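Local coordinates for protein tannase (Lactobacillus plantarum, PDB 3WA7) that hydrolyses the galloyl ester bonds of tannins, as a tannase of the alpha/beta-hydrolase fold, at residues A[374-377]-A[382-385]; A[359-364]-A[369-374]. One frame throughout, in Å; residues are numbered along the deposited sequence.

Contact 1. Residues A[374-377]-A[382-385]; sequences LAQT and TAQL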
loop_
_atom_site.group_PDB
_atom_site.type_symbol
_atom_site.label_atom_id
_atom_site.label_comp_id
_atom_site.label_asym_id
_atom_site.label_seq_id
_atom_site.Cartn_x
_atom_site.Cartn_y
_atom_site.Cartn_z
ATOM N N LEU A 374 15.390 8.367 17.048
ATOM C CA LEU A 374 15.806 9.722 16.698
ATOM C C LEU A 374 14.769 10.789 17.051
ATOM O O LEU A 374 15.085 11.777 17.719
ATOM C CB LEU A 374 16.110 9.807 15.204
ATOM C CG LEU A 374 16.468 11.208 14.713
ATOM C CD1 LEU A 374 17.899 11.527 15.094
ATOM C CD2 LEU A 374 16.289 11.285 13.213
ATOM N N ALA A 375 13.534 10.594 16.596
ATOM C CA ALA A 375 12.474 11.563 16.855
ATOM C C ALA A 375 12.038 11.603 18.317
ATOM O O ALA A 375 11.589 12.639 18.803
ATOM C CB ALA A 375 11.274 11.284 15.954
ATOM N N GLN A 376 12.163 10.480 19.017
ATOM C CA GLN A 376 11.793 10.435 20.426
ATOM C C GLN A 376 12.812 11.275 21.183
ATOM O O GLN A 376 12.463 12.115 22.012
ATOM C CB GLN A 376 11.825 8.995 20.942
ATOM C CG GLN A 376 11.508 8.833 22.433
ATOM C CD GLN A 376 10.158 9.419 22.823
ATOM O OE1 GLN A 376 9.217 9.419 22.031
ATOM N NE2 GLN A 376 10.056 9.904 24.058
ATOM N N THR A 377 14.081 11.045 20.870
ATOM C CA THR A 377 15.170 11.763 21.512
ATOM C C THR A 377 15.092 13.264 21.264
ATOM O O THR A 377 15.326 14.062 22.172
ATOM C CB THR A 377 16.535 11.243 21.015
ATOM O OG1 THR A 377 16.670 9.860 21.364
ATOM C CG2 THR A 377 17.676 12.036 21.641
ATOM N N THR A 382 5.963 16.764 24.515
ATOM C CA THR A 382 5.927 15.626 25.429
ATOM C C THR A 382 5.450 14.445 24.593
ATOM O O THR A 382 4.418 14.536 23.928
ATOM C CB THR A 382 4.940 15.864 26.589
ATOM O OG1 THR A 382 5.344 17.023 27.326
ATOM C CG2 THR A 382 4.916 14.664 27.524
ATOM N N ALA A 383 6.190 13.341 24.618
ATOM C CA ALA A 383 5.807 12.194 23.805
ATOM C C ALA A 383 6.317 10.839 24.278
ATOM O O ALA A 383 7.270 10.744 25.053
ATOM C CB ALA A 383 6.255 12.429 22.370
ATOM N N GLN A 384 5.663 9.793 23.781
ATOM C CA GLN A 384 6.016 8.414 24.088
ATOM C C GLN A 384 6.488 7.757 22.798
ATOM O O GLN A 384 6.119 8.187 21.705
ATOM C CB GLN A 384 4.801 7.634 24.592
ATOM C CG GLN A 384 4.180 8.124 25.884
ATOM C CD GLN A 384 2.956 7.306 26.256
ATOM O OE1 GLN A 384 3.038 6.089 26.422
ATOM N NE2 GLN A 384 1.812 7.969 26.377
ATOM N N LEU A 385 7.297 6.713 22.936
ATOM C CA LEU A 385 7.798 5.965 21.788
ATOM C C LEU A 385 6.935 4.710 21.675
ATOM O O LEU A 385 6.750 3.986 22.653
ATOM C CB LEU A 385 9.268 5.582 22.008
ATOM C CG LEU A 385 9.961 4.682 20.979
ATOM C CD1 LEU A 385 10.026 5.368 19.619
ATOM C CD2 LEU A 385 11.363 4.360 21.473
#
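The side-chain amide of Gln376 donates through NE2 to the backbone O of Ala383 at 3.1 Å, with an N-H...O angle of 170°. The acceptor lies almost in the plane of the Gln376 amide, so the hydrogen uses the direction natural to the donor. On the carbonyl side the fit is less regular, since NE2 stands above the plane of the Ala383 carbonyl, 56° out of it, and not on a lone pair.

Gln376 reaches this position by a bent path. CG lies anti to the backbone N (chi1 178°), and the turn at the next bond swings the amide across to the facing chain. The other branch, OE1, is pressed against the peptide that joins Gln384 to Leu385, with OE1 3.3 Å from Gln384 C. Leu385 N is 3.4 Å from OE1, but its direction is too poor for a hydrogen bond; Gln384 O, 3.3 Å from Gln376 OE1, is itself an acceptor and offers it no hydrogen. The bond through NE2 probably fixes the rotation of the amide, since a flipped amide would turn OE1 toward Ala383 O.

This side-chain-to-backbone bond ties the short helix 373-377 to the irregular chain that returns toward helix 388-393. Both lie at the protein surface, in the long excursion between strands 199-203 and 410-414 of the alpha/beta-hydrolase sheet. His370 packs against Gln376 and Ala383, while Leu374 of the same helix rests on Leu257 and Leu261 of helix 252-271.

The methyl of Ala383 is directed toward the helix, its CB 4.2 Å from the carbonyl oxygen OE1 of Gln376. Apolar contact comes from Leu385, whose CB meets the aliphatic part of Gln376, 4.0 Å from its CG.

Contact 2. Residues A[359-364]-A[369-374]; sequences NLFGDA and KHFTAL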
loop_
_atom_site.group_PDB
_atom_site.type_symbol
_atom_site.label_atom_id
_atom_site.label_comp_id
_atom_site.label_asym_id
_atom_site.label_seq_id
_atom_site.Cartn_x
_atom_site.Cartn_y
_atom_site.Cartn_z
ATOM N N ASN A 359 0.109 9.819 14.260
ATOM C CA ASN A 359 -1.259 9.567 14.712
ATOM C C ASN A 359 -1.582 8.073 14.621
ATOM O O ASN A 359 -2.291 7.533 15.467
ATOM C CB ASN A 359 -2.226 10.383 13.846
ATOM C CG ASN A 359 -3.654 10.369 14.359
ATOM O OD1 ASN A 359 -4.589 10.563 13.582
ATOM N ND2 ASN A 359 -3.832 10.168 15.665
ATOM N N LEU A 360 -1.064 7.412 13.588
ATOM C CA LEU A 360 -1.274 5.975 13.419
ATOM C C LEU A 360 -0.726 5.225 14.630
ATOM O O LEU A 360 -1.339 4.273 15.116
ATOM C CB LEU A 360 -0.550 5.466 12.162
ATOM C CG LEU A 360 -0.376 3.945 12.063
ATOM C CD1 LEU A 360 -1.739 3.279 11.861
ATOM C CD2 LEU A 360 0.570 3.608 10.906
ATOM N N PHE A 361 0.435 5.661 15.114
ATOM C CA PHE A 361 1.073 5.011 16.251
ATOM C C PHE A 361 0.612 5.464 17.632
ATOM O O PHE A 361 1.218 5.108 18.646
ATOM C CB PHE A 361 2.596 5.126 16.135
ATOM C CG PHE A 361 3.206 4.130 15.182
ATOM C CD1 PHE A 361 3.742 4.540 13.964
ATOM C CD2 PHE A 361 3.243 2.777 15.505
ATOM C CE1 PHE A 361 4.311 3.615 13.084
ATOM C CE2 PHE A 361 3.808 1.843 14.635
ATOM C CZ PHE A 361 4.343 2.264 13.423
ATOM N N GLY A 362 -0.452 6.255 17.681
ATOM C CA GLY A 362 -0.973 6.661 18.973
ATOM C C GLY A 362 -1.749 5.461 19.488
ATOM O O GLY A 362 -1.869 4.458 18.780
ATOM N N ASP A 363 -2.261 5.532 20.713
ATOM C CA ASP A 363 -3.044 4.430 21.252
ATOM C C ASP A 363 -4.155 4.955 22.149
ATOM O O ASP A 363 -4.500 6.135 22.084
ATOM C CB ASP A 363 -2.159 3.425 22.012
ATOM C CG ASP A 363 -1.437 4.040 23.198
ATOM O OD1 ASP A 363 -1.744 5.187 23.584
ATOM O OD2 ASP A 363 -0.555 3.354 23.756
ATOM N N ALA A 364 -4.714 4.081 22.978
ATOM C CA ALA A 364 -5.805 4.461 23.865
ATOM C C ALA A 364 -5.483 5.647 24.765
ATOM O O ALA A 364 -6.391 6.346 25.220
ATOM C CB ALA A 364 -6.225 3.263 24.714
ATOM N N LYS A 369 2.335 9.158 18.711
ATOM C CA LYS A 369 3.603 8.736 19.299
ATOM C C LYS A 369 4.715 8.762 18.261
ATOM O O LYS A 369 4.462 8.840 17.058
ATOM C CB LYS A 369 3.515 7.301 19.834
ATOM C CG LYS A 369 2.614 7.070 21.035
ATOM C CD LYS A 369 2.788 5.638 21.534
ATOM C CE LYS A 369 1.855 5.307 22.693
ATOM N NZ LYS A 369 2.047 3.900 23.168
ATOM N N HIS A 370 5.953 8.709 18.740
ATOM C CA HIS A 370 7.093 8.636 17.841
ATOM C C HIS A 370 7.274 7.142 17.603
ATOM O O HIS A 370 6.729 6.323 18.350
ATOM C CB HIS A 370 8.344 9.221 18.498
ATOM C CG HIS A 370 8.297 10.706 18.662
ATOM N ND1 HIS A 370 8.166 11.568 17.595
ATOM C CD2 HIS A 370 8.355 11.484 19.770
ATOM C CE1 HIS A 370 8.143 12.813 18.037
ATOM N NE2 HIS A 370 8.257 12.789 19.353
ATOM N N PHE A 371 8.014 6.781 16.560
ATOM C CA PHE A 371 8.248 5.377 16.253
ATOM C C PHE A 371 9.688 5.135 15.817
ATOM O O PHE A 371 10.006 4.119 15.194
ATOM C CB PHE A 371 7.255 4.885 15.190
ATOM C CG PHE A 371 7.072 5.827 14.030
ATOM C CD1 PHE A 371 7.780 5.642 12.844
ATOM C CD2 PHE A 371 6.175 6.891 14.117
ATOM C CE1 PHE A 371 7.591 6.503 11.760
ATOM C CE2 PHE A 371 5.980 7.755 13.043
ATOM C CZ PHE A 371 6.689 7.559 11.860
ATOM N N THR A 372 10.548 6.088 16.163
ATOM C CA THR A 372 11.977 6.020 15.870
ATOM C C THR A 372 12.700 6.626 17.065
ATOM O O THR A 372 12.205 7.568 17.683
ATOM C CB THR A 372 12.358 6.830 14.609
ATOM O OG1 THR A 372 12.075 8.219 14.823
ATOM C CG2 THR A 372 11.583 6.326 13.400
ATOM N N ALA A 373 13.866 6.082 17.395
ATOM C CA ALA A 373 14.639 6.589 18.521
ATOM C C ALA A 373 15.041 8.046 18.287
ATOM O O ALA A 373 15.024 8.863 19.207
ATOM C CB ALA A 373 15.882 5.726 18.729
ATOM N N LEU A 374 15.390 8.367 17.048
ATOM C CA LEU A 374 15.806 9.722 16.698
ATOM C C LEU A 374 14.769 10.789 17.051
ATOM O O LEU A 374 15.085 11.777 17.719
ATOM C CB LEU A 374 16.110 9.807 15.204
ATOM C CG LEU A 374 16.468 11.208 14.713
ATOM C CD1 LEU A 374 17.899 11.527 15.094
ATOM C CD2 LEU A 374 16.289 11.285 13.213
#
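Phe361 and Phe371 meet ring to ring where the chain leaves helix 356-360 and, after a short loop, returns to start helix 373-377, for which Thr372 is the N-cap, its OG1 weakly bonded to Ala375 N. The planes are inclined by only 29° yet offset, leaving little of one ring above the other; the centroids are 4.9 Å apart, and Phe361 CD1 comes within 3.4 Å of Phe371 CD2. Phe371 CB sits over a face of the Phe361 ring in a CH-pi contact, 4.0 Å from its centroid. A chi1 of 45° sets Phe371 CG between its backbone N and carbonyl carbon. Leu209 of helix 209-220 packs against both rings.

The charged contact lies nearer the middle of the loop between the two segments. The Lys369 chain, running straight out from CG, passes Phe361 O, 3.3 Å from its CD, and ends in a salt bridge to Asp363. Replacing Lys369 by an alanine would probably leave Asp363 OD2 without its positive mate. Asp363 OD1 is bound separately by Thr365 OG1 and Ala366 N, which probably steadies the carboxylate. Lys369 NZ meets Asp363 OD2 at 2.7 Å, from above the carboxylate plane, 60° out of it.

In the fold
The two contacts follow one another along the chain: contact 2 joins 359-364 to 369-374, and contact 1 joins 374-377 to 382-385. The segments overlap at Leu374, which takes no part in either contact. Their centres lie about 8 Å apart, and both draw on helix 373-377. Contact 2 is the more buried and contact 1 the more superficial, their centres about 19 and 26 Å from the centre of the chain. A backbone hydrogen bond between Gln384 and His370 connects them directly. Both lie in successive turns of the chain between strands 199-203 and 410-414 of the central sheet, toward the outside of the molecule.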